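Local coordinates for thymidylate synthase 1 (Bacillus subtilis, PDB 1BKO), which probably catalyses the reductive methylation of dUMP to dTMP, with methylenetetrahydrofolate as methyl donor and reductant, supplying a precursor for DNA synthesis, at residues Gly101-Ala106 / Ala154-Pro159. Sequence-based numbering, arbitrary orientation.
Sequences GTIGHA and AMALTP
Ala156 N donates a hydrogen bond to Ile103 O over 3.1 Å, and His105 N donates one to Ala154 O over 3.2 Å. The two bonds flank Gly104 and Met155, the non-hydrogen-bonded pair of an isolated antiparallel beta bridge, which joins two loops of the thymidylate synthase fold; the second loop leads into the strand beginning just after the predicted nucleophile, Cys160. Glycine suits position 104: its phi is positive (75°), and a CB would point into the carbonyl of Ala154. From there the chain turns through an inverse gamma turn centred on His105, and Ala106, the next residue, lies against the Met155 side chain. Met155 CB is 3.6 Å from Ala106 CB. CG, beside its own backbone N, passes the same methyl and His105 O, and SD follows near that oxygen. A bend at chi3 (103°) then curls CE back to 3.6 Å from Ala106 CA. The long, unbranched methionine suits this place because it can lay CB, CG and CE along the small Ala106; an alanine in place of Met155 would probably strip CG and CE from the Ala106 methyl and open a gap there. Beside His105, whose ring stacks on Phe109, the Ala154 methyl approaches ND1 obliquely. The CB of Ala156 points toward Ile103, where a small side chain fits close to the partner backbone, 3.9 Å from Ile103 CB. Leu157 reaches in with CD2, 4.4 Å from that same Ile103 CB.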
# COMPACT_ATOMS: atom_id res chain seq x y z
N GLY A 101 8.35 23.97 -16.93
CA GLY A 101 8.75 22.79 -17.67
C GLY A 101 8.94 21.57 -16.79
O GLY A 101 9.32 20.49 -17.26
N THR A 102 8.68 21.74 -15.50
CA THR A 102 8.81 20.66 -14.53
C THR A 102 7.41 20.29 -14.08
O THR A 102 6.55 21.16 -13.92
CB THR A 102 9.65 21.09 -13.32
OG1 THR A 102 9.08 22.26 -12.73
CG2 THR A 102 11.07 21.42 -13.76
N ILE A 103 7.16 19.00 -13.91
CA ILE A 103 5.85 18.56 -13.48
C ILE A 103 5.63 18.83 -11.99
O ILE A 103 4.89 18.12 -11.31
CB ILE A 103 5.63 17.07 -13.78
CG1 ILE A 103 6.81 16.24 -13.26
CG2 ILE A 103 5.40 16.87 -15.27
CD1 ILE A 103 6.75 14.79 -13.64
N GLY A 104 6.31 19.86 -11.48
CA GLY A 104 6.17 20.23 -10.09
C GLY A 104 6.87 19.32 -9.09
O GLY A 104 7.83 18.63 -9.41
N HIS A 105 6.39 19.37 -7.85
CA HIS A 105 6.95 18.57 -6.77
C HIS A 105 6.43 17.14 -6.75
O HIS A 105 6.06 16.61 -5.70
CB HIS A 105 6.69 19.27 -5.44
CG HIS A 105 7.37 20.60 -5.31
ND1 HIS A 105 7.08 21.48 -4.29
CD2 HIS A 105 8.33 21.18 -6.06
CE1 HIS A 105 7.85 22.55 -4.41
NE2 HIS A 105 8.61 22.40 -5.48
N ALA A 106 6.42 16.51 -7.92
CA ALA A 106 5.95 15.14 -8.07
C ALA A 106 7.06 14.22 -8.58
O ALA A 106 8.10 14.69 -9.04
CB ALA A 106 4.78 15.10 -9.03
N ALA A 154 1.00 20.59 -4.79
CA ALA A 154 2.09 21.20 -5.56
C ALA A 154 2.55 20.34 -6.75
O ALA A 154 3.53 20.67 -7.42
CB ALA A 154 3.28 21.49 -4.65
N MET A 155 1.83 19.26 -7.01
CA MET A 155 2.16 18.34 -8.09
C MET A 155 1.30 18.54 -9.33
O MET A 155 0.09 18.72 -9.24
CB MET A 155 2.03 16.90 -7.59
CG MET A 155 2.90 16.62 -6.39
SD MET A 155 2.30 15.32 -5.32
CE MET A 155 3.38 13.96 -5.79
N ALA A 156 1.94 18.50 -10.50
CA ALA A 156 1.22 18.65 -11.77
C ALA A 156 0.21 17.53 -11.89
O ALA A 156 -0.77 17.65 -12.63
CB ALA A 156 2.19 18.60 -12.92
N LEU A 157 0.46 16.43 -11.19
CA LEU A 157 -0.44 15.29 -11.19
C LEU A 157 -0.06 14.26 -10.14
O LEU A 157 1.06 14.26 -9.63
CB LEU A 157 -0.49 14.60 -12.56
CG LEU A 157 0.75 13.84 -13.00
CD1 LEU A 157 0.41 12.98 -14.19
CD2 LEU A 157 1.89 14.81 -13.31
N THR A 158 -0.98 13.35 -9.88
CA THR A 158 -0.78 12.30 -8.90
C THR A 158 -0.34 10.98 -9.56
O THR A 158 -0.84 10.61 -10.62
CB THR A 158 -2.05 12.11 -8.05
OG1 THR A 158 -3.08 12.98 -8.52
CG2 THR A 158 -1.75 12.46 -6.60
N PRO A 159 0.64 10.29 -8.96
CA PRO A 159 1.18 9.01 -9.45
C PRO A 159 0.27 7.81 -9.24
O PRO A 159 -0.44 7.73 -8.24
CB PRO A 159 2.47 8.84 -8.65
CG PRO A 159 2.79 10.24 -8.14
CD PRO A 159 1.44 10.80 -7.83